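Local coordinates for protein pyridine nucleotide-disulphide oxidoreductase dimerisation region (PDB 6KYY) that is a hypochlorous acid-induced, FAD-dependent flavoprotein reductase that probably contributes to resistance against reactive chlorine stress, at residues Q76-V81 and L158-E163; E107-N110 and L114-H117; G383-I388 and N441-L446; A399-V404 and E408-V413. All coordinates share one frame; numbering follows the deposited sequence.

Interaction 1: residues Q76-V81 and L158-E163; sequences QRKNEV and LLNLKE
The side chain of Lys78 reaches over the backbone carbonyl of Leu159 and ends beside the amide of Asn160. Lys78 NZ donates to Leu159 O at 2.7 Å. The ammonium group comes from above the carbonyl plane, 42° out of it. CD and CE of Lys78 also lie near the same oxygen. A second, weak bond runs from Lys78 NZ to Asn160 OD1 at 2.9 Å. The two side chains cross at about a right angle. CG of Lys78 stands opposite the backbone N (chi1 172°), and bends at chi2 and chi3 then carry the amine across the gap. Leu159 and Asn160 are the two central residues of a type I beta turn, which presents both oxygens to the lysine. The turn follows helix 155-158 and leads towards strand 167-171 of the parallel sheet of what is probably the NAD(P)-binding domain. Lys78 lies on the long helix 71-94 of the FAD-binding part, where Pro57 of helix 55-65 touches it. Leu159 packs on Leu61 of helix 55-65 and on Phe180 of helix 175-186, and its side chain is about 6 Å from a bound FAD. Asn79 OD1 adds a weak bond to Lys78 NZ at 3.2 Å. Neighbouring Arg77 forms a salt bridge with Asp64 and donates to backbone oxygens of Arg376 and Val377 of the second subunit.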
# COMPACT_ATOMS: atom_id res chain seq x y z
N GLN B 76 -7.82 22.13 -9.28
CA GLN B 76 -9.12 21.85 -9.87
C GLN B 76 -9.61 20.46 -9.49
O GLN B 76 -10.78 20.28 -9.13
CB GLN B 76 -9.05 22.00 -11.39
CG GLN B 76 -10.37 21.78 -12.11
CD GLN B 76 -11.39 22.86 -11.80
OE1 GLN B 76 -11.04 23.96 -11.37
NE2 GLN B 76 -12.66 22.56 -12.03
N ARG B 77 -8.72 19.46 -9.57
CA ARG B 77 -9.11 18.11 -9.16
C ARG B 77 -9.30 18.03 -7.66
O ARG B 77 -10.17 17.30 -7.17
CB ARG B 77 -8.06 17.10 -9.62
CG ARG B 77 -8.51 15.65 -9.50
CD ARG B 77 -7.46 14.69 -10.01
NE ARG B 77 -6.53 14.28 -8.96
CZ ARG B 77 -6.77 13.32 -8.08
NH1 ARG B 77 -7.93 12.66 -8.11
NH2 ARG B 77 -5.87 13.01 -7.16
N LYS B 78 -8.48 18.77 -6.89
CA LYS B 78 -8.68 18.82 -5.45
C LYS B 78 -10.07 19.33 -5.11
O LYS B 78 -10.74 18.78 -4.23
CB LYS B 78 -7.60 19.70 -4.81
CG LYS B 78 -7.82 19.99 -3.34
CD LYS B 78 -7.55 21.45 -3.01
CE LYS B 78 -8.85 22.21 -2.78
NZ LYS B 78 -8.63 23.68 -2.72
N ASN B 79 -10.54 20.36 -5.82
CA ASN B 79 -11.88 20.88 -5.57
C ASN B 79 -12.95 19.84 -5.85
O ASN B 79 -13.92 19.71 -5.10
CB ASN B 79 -12.12 22.13 -6.42
CG ASN B 79 -11.46 23.36 -5.84
OD1 ASN B 79 -11.12 23.41 -4.66
ND2 ASN B 79 -11.26 24.37 -6.68
N GLU B 80 -12.79 19.08 -6.94
CA GLU B 80 -13.80 18.08 -7.30
C GLU B 80 -13.88 16.97 -6.26
O GLU B 80 -14.97 16.41 -6.03
CB GLU B 80 -13.49 17.49 -8.67
CG GLU B 80 -14.03 18.31 -9.83
CD GLU B 80 -13.03 18.46 -10.96
OE1 GLU B 80 -12.18 17.56 -11.12
OE2 GLU B 80 -13.09 19.48 -11.68
N VAL B 81 -12.76 16.64 -5.62
CA VAL B 81 -12.77 15.57 -4.62
C VAL B 81 -13.34 16.07 -3.30
O VAL B 81 -14.12 15.37 -2.65
CB VAL B 81 -11.35 15.00 -4.45
CG1 VAL B 81 -11.33 13.96 -3.34
CG2 VAL B 81 -10.87 14.39 -5.76
N LEU B 158 -3.74 28.07 2.16
CA LEU B 158 -2.72 27.71 1.19
C LEU B 158 -3.24 26.71 0.16
O LEU B 158 -2.78 26.71 -0.99
CB LEU B 158 -1.48 27.15 1.89
CG LEU B 158 -0.23 27.11 1.01
CD1 LEU B 158 0.37 28.50 0.86
CD2 LEU B 158 0.80 26.14 1.55
N LEU B 159 -4.18 25.86 0.55
CA LEU B 159 -4.75 24.89 -0.37
C LEU B 159 -5.72 25.51 -1.37
O LEU B 159 -6.22 24.81 -2.25
CB LEU B 159 -5.46 23.77 0.40
CG LEU B 159 -4.55 22.88 1.25
CD1 LEU B 159 -5.36 21.81 1.97
CD2 LEU B 159 -3.49 22.24 0.38
N ASN B 160 -6.01 26.81 -1.24
CA ASN B 160 -6.90 27.51 -2.15
C ASN B 160 -6.17 28.56 -2.98
O ASN B 160 -6.80 29.46 -3.54
CB ASN B 160 -8.05 28.16 -1.37
CG ASN B 160 -9.00 27.14 -0.79
OD1 ASN B 160 -9.39 26.18 -1.46
ND2 ASN B 160 -9.38 27.33 0.47
N LEU B 161 -4.84 28.46 -3.07
CA LEU B 161 -4.07 29.40 -3.87
C LEU B 161 -4.48 29.31 -5.34
O LEU B 161 -4.86 28.25 -5.84
CB LEU B 161 -2.58 29.13 -3.72
CG LEU B 161 -1.89 29.68 -2.47
CD1 LEU B 161 -0.38 29.58 -2.61
CD2 LEU B 161 -2.31 31.11 -2.21
N LYS B 162 -4.38 30.45 -6.04
CA LYS B 162 -4.73 30.51 -7.45
C LYS B 162 -3.53 30.31 -8.36
O LYS B 162 -3.71 29.96 -9.53
CB LYS B 162 -5.39 31.85 -7.78
CG LYS B 162 -6.61 32.17 -6.93
CD LYS B 162 -7.88 31.61 -7.56
CE LYS B 162 -9.07 32.52 -7.33
NZ LYS B 162 -9.03 33.73 -8.20
N GLU B 163 -2.32 30.51 -7.85
CA GLU B 163 -1.10 30.45 -8.65
C GLU B 163 -0.01 29.78 -7.83
O GLU B 163 0.06 29.97 -6.61
CB GLU B 163 -0.66 31.86 -9.08
CG GLU B 163 0.66 31.93 -9.82
CD GLU B 163 0.88 33.29 -10.46
OE1 GLU B 163 0.11 33.65 -11.38
OE2 GLU B 163 1.83 34.00 -10.06

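Interaction 2: residues E107-N110 and L114-H117; sequences EFIN and LRVH
Arg115 NE and Glu107 OE1 form a salt bridge of 2.9 Å. The nitrogen meets the oxygen on its syn side, 33° out of the carboxylate plane. The two side chains run side by side in the same direction, but their flat ends are turned 74° against each other. CG of Arg115 stands opposite its own backbone N (chi1 -172°), and from there the chain runs alongside that of Glu107. Ile109 crosses Arg115 at about a right angle and covers one face of the guanidinium, with CD1 over its centre. The other carboxylate oxygen, Glu107 OE2, lies 3.5 Å from CE1 of His117, obliquely to the ring. His117 ND1 is bonded to the backbone oxygen of Gln105, which would help hold the ring's rotation. In the backbone, Arg115 N donates to Glu107 O, and Phe108 and Leu114 make a single beta bridge. Leu114 CD1 sits over one face of the Phe108 ring in a CH-pi contact, 3.8 Å from its centroid. Both residues also pack on Ile16 and Ile130 of the FAD-binding domain's mixed sheet. Phe108 and Leu114 are buried, while Glu107 and Arg115 are only partly so. A bound copper ion lies about 4 Å from the Glu107 side chain. Arginine and copper together would be expected to favour the ionised carboxylate.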
# COMPACT_ATOMS: atom_id res chain seq x y z
N GLU B 107 -23.01 27.27 21.09
CA GLU B 107 -22.47 27.90 22.28
C GLU B 107 -23.23 27.37 23.49
O GLU B 107 -24.46 27.28 23.46
CB GLU B 107 -22.58 29.42 22.20
CG GLU B 107 -22.00 30.17 23.38
CD GLU B 107 -22.54 31.58 23.50
OE1 GLU B 107 -23.64 31.76 24.04
OE2 GLU B 107 -21.85 32.52 23.03
N PHE B 108 -22.49 27.01 24.54
CA PHE B 108 -23.09 26.41 25.73
C PHE B 108 -23.79 27.49 26.55
O PHE B 108 -23.14 28.40 27.08
CB PHE B 108 -22.03 25.70 26.56
CG PHE B 108 -21.84 24.25 26.20
CD1 PHE B 108 -22.83 23.31 26.48
CD2 PHE B 108 -20.67 23.83 25.59
CE1 PHE B 108 -22.65 21.98 26.15
CE2 PHE B 108 -20.49 22.50 25.26
CZ PHE B 108 -21.48 21.57 25.54
N ILE B 109 -25.12 27.40 26.65
CA ILE B 109 -25.84 28.17 27.66
C ILE B 109 -25.76 27.45 29.00
O ILE B 109 -25.54 28.07 30.04
CB ILE B 109 -27.30 28.39 27.23
CG1 ILE B 109 -27.39 29.37 26.07
CG2 ILE B 109 -28.14 28.87 28.41
CD1 ILE B 109 -28.72 29.32 25.34
N ASN B 110 -25.93 26.13 28.98
CA ASN B 110 -26.01 25.32 30.19
C ASN B 110 -25.25 24.03 29.94
O ASN B 110 -24.47 23.91 28.99
CB ASN B 110 -27.48 25.05 30.55
CG ASN B 110 -27.89 25.72 31.82
OD1 ASN B 110 -27.15 26.53 32.37
ND2 ASN B 110 -29.08 25.39 32.32
N LEU B 114 -28.00 24.50 24.24
CA LEU B 114 -27.01 25.15 23.38
C LEU B 114 -27.62 26.40 22.76
O LEU B 114 -28.84 26.50 22.60
CB LEU B 114 -26.53 24.21 22.26
CG LEU B 114 -25.64 22.99 22.53
CD1 LEU B 114 -24.34 23.40 23.22
CD2 LEU B 114 -26.36 21.92 23.32
N ARG B 115 -26.76 27.35 22.41
CA ARG B 115 -27.15 28.51 21.63
C ARG B 115 -26.44 28.43 20.28
O ARG B 115 -25.23 28.65 20.20
CB ARG B 115 -26.79 29.82 22.34
CG ARG B 115 -27.34 31.06 21.65
CD ARG B 115 -26.71 32.34 22.18
NE ARG B 115 -26.45 32.27 23.62
CZ ARG B 115 -27.24 32.79 24.55
NH1 ARG B 115 -26.92 32.68 25.83
NH2 ARG B 115 -28.35 33.41 24.20
N VAL B 116 -27.18 28.09 19.24
CA VAL B 116 -26.63 28.06 17.89
C VAL B 116 -26.75 29.46 17.30
O VAL B 116 -27.76 30.15 17.47
CB VAL B 116 -27.32 26.99 17.02
CG1 VAL B 116 -27.48 25.70 17.80
CG2 VAL B 116 -28.66 27.47 16.49
N HIS B 117 -25.68 29.90 16.64
CA HIS B 117 -25.58 31.25 16.10
C HIS B 117 -25.72 31.18 14.59
O HIS B 117 -24.76 30.84 13.88
CB HIS B 117 -24.27 31.91 16.51
CG HIS B 117 -24.22 32.33 17.95
ND1 HIS B 117 -23.70 31.54 18.95
CD2 HIS B 117 -24.63 33.48 18.56
CE1 HIS B 117 -23.79 32.17 20.10
NE2 HIS B 117 -24.34 33.35 19.89

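Interaction 3: residues G383-I388 and N441-L446; sequences GVLKAI and NDLFSL
Leu385 of strand 384-390 and Leu443 at the end of helix 439-443 come closest in the backbone, with CA atoms 7.2 Å apart. The CA atoms of Ala387 and Phe444 follow, 8.2 Å apart. Leu385 and Ala387 are two residues apart in the strand, so both face the helix end. Between them, the CB of Lys386 points away from the helix; its NZ forms salt bridges with Glu352 and Asp207. Leu443 has its CG opposite the backbone N (chi1 170°). Leu443 CD1 and CD2 lie 4.0 and 4.1 Å from Leu385 CB. CD1 also lies near the Leu385 carbonyl oxygen. Phe444 is the first residue to leave the helical backbone. Its ring reaches Ala387 obliquely, and CZ and CE2 of Phe444 lie equally near the methyl, with CZ at 3.4 Å from Ala387 CB. Leu443 CG sits over the centre of one ring face, so the two helix-end residues also pack on each other. The side chains that meet are apolar. Leu367 of strand 362-368 and Met396 of strand 396-402 extend the contact on the sheet. Helices packed against one face of an antiparallel sheet are the build of the dimerisation domain in this family of pyridine nucleotide-disulfide oxidoreductases.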
# COMPACT_ATOMS: atom_id res chain seq x y z
N GLY B 383 14.75 6.63 0.46
CA GLY B 383 14.30 6.26 1.79
C GLY B 383 15.12 5.12 2.37
O GLY B 383 16.16 4.72 1.84
N VAL B 384 14.62 4.59 3.49
CA VAL B 384 15.32 3.54 4.23
C VAL B 384 14.30 2.83 5.10
O VAL B 384 13.25 3.38 5.44
CB VAL B 384 16.49 4.13 5.06
CG1 VAL B 384 15.95 4.87 6.28
CG2 VAL B 384 17.46 3.04 5.48
N LEU B 385 14.61 1.59 5.47
CA LEU B 385 13.82 0.82 6.42
C LEU B 385 14.68 0.51 7.64
O LEU B 385 15.87 0.21 7.51
CB LEU B 385 13.31 -0.49 5.81
CG LEU B 385 12.46 -0.40 4.55
CD1 LEU B 385 11.75 -1.72 4.30
CD2 LEU B 385 11.46 0.73 4.66
N LYS B 386 14.08 0.59 8.82
CA LYS B 386 14.77 0.21 10.04
C LYS B 386 13.74 -0.14 11.10
O LYS B 386 12.69 0.49 11.18
CB LYS B 386 15.71 1.32 10.54
CG LYS B 386 14.99 2.53 11.09
CD LYS B 386 15.95 3.49 11.77
CE LYS B 386 16.49 2.90 13.07
NZ LYS B 386 17.40 3.86 13.75
N ALA B 387 14.05 -1.17 11.89
CA ALA B 387 13.21 -1.57 13.00
C ALA B 387 14.10 -2.02 14.14
O ALA B 387 15.31 -2.21 13.98
CB ALA B 387 12.22 -2.68 12.60
N ILE B 388 13.50 -2.20 15.31
CA ILE B 388 14.23 -2.51 16.54
C ILE B 388 13.67 -3.81 17.10
O ILE B 388 12.46 -3.91 17.35
CB ILE B 388 14.13 -1.37 17.56
CG1 ILE B 388 14.57 -0.05 16.91
CG2 ILE B 388 14.98 -1.67 18.78
CD1 ILE B 388 13.82 1.15 17.42
N ASN B 441 10.43 -9.28 4.55
CA ASN B 441 11.17 -10.54 4.53
C ASN B 441 12.67 -10.27 4.58
O ASN B 441 13.41 -10.90 5.35
CB ASN B 441 10.82 -11.35 3.29
CG ASN B 441 9.49 -12.06 3.40
OD1 ASN B 441 8.97 -12.25 4.50
ND2 ASN B 441 8.93 -12.46 2.27
N ASP B 442 13.14 -9.32 3.77
CA ASP B 442 14.56 -9.00 3.72
C ASP B 442 14.99 -8.10 4.87
O ASP B 442 16.17 -8.12 5.26
CB ASP B 442 14.90 -8.34 2.38
CG ASP B 442 14.24 -9.03 1.20
OD1 ASP B 442 13.57 -8.34 0.41
OD2 ASP B 442 14.39 -10.26 1.07
N LEU B 443 14.07 -7.32 5.44
CA LEU B 443 14.45 -6.39 6.50
C LEU B 443 14.78 -7.12 7.79
O LEU B 443 15.77 -6.80 8.46
CB LEU B 443 13.33 -5.37 6.73
CG LEU B 443 13.50 -4.50 7.98
CD1 LEU B 443 14.76 -3.65 7.88
CD2 LEU B 443 12.28 -3.61 8.20
N PHE B 444 13.96 -8.10 8.17
CA PHE B 444 14.16 -8.85 9.41
C PHE B 444 14.93 -10.14 9.19
O PHE B 444 15.08 -10.92 10.14
CB PHE B 444 12.81 -9.13 10.07
CG PHE B 444 12.12 -7.90 10.58
CD1 PHE B 444 10.97 -7.43 9.96
CD2 PHE B 444 12.63 -7.20 11.65
CE1 PHE B 444 10.33 -6.29 10.43
CE2 PHE B 444 12.01 -6.06 12.11
CZ PHE B 444 10.85 -5.60 11.50
N SER B 445 15.44 -10.37 7.98
CA SER B 445 16.46 -11.40 7.80
C SER B 445 17.81 -10.93 8.31
O SER B 445 18.67 -11.77 8.60
CB SER B 445 16.57 -11.79 6.33
OG SER B 445 15.36 -12.37 5.86
N LEU B 446 18.00 -9.62 8.45
CA LEU B 446 19.24 -9.03 8.96
C LEU B 446 19.37 -9.14 10.47
O LEU B 446 20.27 -8.51 11.04
CB LEU B 446 19.33 -7.56 8.54
CG LEU B 446 19.08 -7.25 7.06
CD1 LEU B 446 18.57 -5.83 6.89
CD2 LEU B 446 20.35 -7.46 6.25

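Interaction 4: residues A399-V404 and E408-V413; sequences ASLLCV and EMINIV
Leu401 reaches the helix chiefly through one methyl, CD1. Leu401 CD1 lies 3.5 Å from Met409 CG, 3.7 Å from Ile410 CD1 and 4.1 Å from Val413 CG2, so three helix residues close round one branch. Both Met409 and Ile410 approach Leu401 at a slant. CG of Leu401 stands opposite the carbonyl carbon (chi1 -60°), which projects the branch towards the helix. Met409 has CG between the backbone N and the carbonyl carbon (chi1 79°). It then runs on straight and bends only at chi3, turning its methyl towards the residues that follow the strand. There Met409 CE meets Cys403 SG at 3.4 Å and lies 3.6 Å from Val404 O. At the other end Val413 CG1 touches Ala399 CB at 3.9 Å. Strand 399-402 and helix 408-413 run nearly antiparallel, at 164°, with axes 9.5 Å apart. Asn411 ND2 and its backbone N both bond to Glu408 O from the same face of that carbonyl. The far side of the helix faces the second subunit. Glu408 bonds there to Ser437 and Met436 of that subunit, and Ile412 packs on its own counterpart. Ser437 and Met436 lie close in sequence to His433, the probable proton acceptor. A helix lying back along the strand before it, with its outer side at the dimer interface, is characteristic of the dimerisation domain of this reductase family.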
# COMPACT_ATOMS: atom_id res chain seq x y z
N ALA B 399 9.44 0.63 14.53
CA ALA B 399 9.84 0.57 13.13
C ALA B 399 9.83 1.97 12.54
O ALA B 399 9.08 2.84 12.99
CB ALA B 399 8.92 -0.35 12.32
N SER B 400 10.68 2.18 11.54
CA SER B 400 10.75 3.43 10.79
C SER B 400 10.72 3.07 9.31
O SER B 400 11.72 2.61 8.75
CB SER B 400 12.01 4.22 11.13
OG SER B 400 11.93 4.75 12.44
N LEU B 401 9.56 3.24 8.67
CA LEU B 401 9.36 2.85 7.28
C LEU B 401 9.32 4.12 6.43
O LEU B 401 8.28 4.77 6.31
CB LEU B 401 8.09 2.02 7.14
CG LEU B 401 8.11 0.73 7.96
CD1 LEU B 401 6.95 -0.17 7.59
CD2 LEU B 401 9.43 -0.00 7.79
N LEU B 402 10.47 4.48 5.87
CA LEU B 402 10.61 5.63 4.98
C LEU B 402 10.71 5.08 3.56
O LEU B 402 11.80 4.86 3.03
CB LEU B 402 11.83 6.46 5.36
CG LEU B 402 12.04 7.78 4.61
CD1 LEU B 402 10.77 8.61 4.61
CD2 LEU B 402 13.20 8.56 5.21
N CYS B 403 9.55 4.86 2.94
CA CYS B 403 9.50 4.24 1.63
C CYS B 403 8.22 4.66 0.93
O CYS B 403 7.32 5.25 1.53
CB CYS B 403 9.57 2.72 1.74
SG CYS B 403 8.58 2.07 3.10
N VAL B 404 8.15 4.35 -0.36
CA VAL B 404 6.89 4.49 -1.08
C VAL B 404 5.91 3.46 -0.54
O VAL B 404 6.28 2.32 -0.23
CB VAL B 404 7.11 4.32 -2.59
CG1 VAL B 404 7.59 5.63 -3.21
CG2 VAL B 404 8.11 3.21 -2.86
N GLU B 408 0.81 1.99 4.09
CA GLU B 408 0.04 0.75 4.07
C GLU B 408 0.73 -0.37 4.85
O GLU B 408 0.11 -0.97 5.73
CB GLU B 408 -0.19 0.30 2.62
CG GLU B 408 -0.73 1.39 1.70
CD GLU B 408 -2.23 1.59 1.83
OE1 GLU B 408 -2.84 0.96 2.73
OE2 GLU B 408 -2.79 2.37 1.04
N MET B 409 1.99 -0.65 4.54
CA MET B 409 2.68 -1.77 5.18
C MET B 409 3.00 -1.50 6.64
O MET B 409 3.30 -2.44 7.38
CB MET B 409 3.97 -2.09 4.42
CG MET B 409 5.11 -1.15 4.72
SD MET B 409 6.49 -1.36 3.58
CE MET B 409 6.07 -0.13 2.37
N ILE B 410 2.94 -0.23 7.09
CA ILE B 410 3.14 0.05 8.50
C ILE B 410 2.02 -0.57 9.33
O ILE B 410 2.22 -0.91 10.50
CB ILE B 410 3.23 1.58 8.74
CG1 ILE B 410 3.71 1.88 10.16
CG2 ILE B 410 1.90 2.25 8.46
CD1 ILE B 410 5.15 1.50 10.42
N ASN B 411 0.84 -0.76 8.74
CA ASN B 411 -0.23 -1.46 9.42
C ASN B 411 0.07 -2.95 9.58
O ASN B 411 -0.50 -3.59 10.46
CB ASN B 411 -1.55 -1.27 8.66
CG ASN B 411 -1.91 0.19 8.47
OD1 ASN B 411 -2.19 0.90 9.43
ND2 ASN B 411 -1.89 0.65 7.22
N ILE B 412 0.95 -3.51 8.74
CA ILE B 412 1.38 -4.89 8.93
C ILE B 412 2.28 -5.01 10.15
O ILE B 412 2.16 -5.94 10.94
CB ILE B 412 2.08 -5.42 7.66
CG1 ILE B 412 1.14 -5.38 6.46
CG2 ILE B 412 2.60 -6.83 7.88
CD1 ILE B 412 1.70 -6.05 5.22
N VAL B 413 3.21 -4.06 10.31
CA VAL B 413 4.11 -4.08 11.46
C VAL B 413 3.33 -3.88 12.75
O VAL B 413 3.59 -4.55 13.76
CB VAL B 413 5.21 -3.03 11.28
CG1 VAL B 413 6.13 -3.01 12.50
CG2 VAL B 413 6.01 -3.29 10.01

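In the fold
Interactions 1 and 2 belong to the nucleotide-binding part of the chain, interactions 3 and 4 to the dimerisation domain. Interaction 2 falls within the 76 residues that separate the segments of interaction 1, yet their centres are 34 Å apart. Interaction 4 likewise falls between the segments of interaction 3, but here the centres are only 10 Å apart. Strands 384-390 and 396-402 are neighbours in one antiparallel sheet and join these two contacts through probable backbone hydrogen bonds and Leu385 packing. Interactions 2 and 3 are farthest apart, about 53 Å between centres, on opposite sides of the chain's centre. The set thus runs from the FAD-binding sheet to the subunit interface.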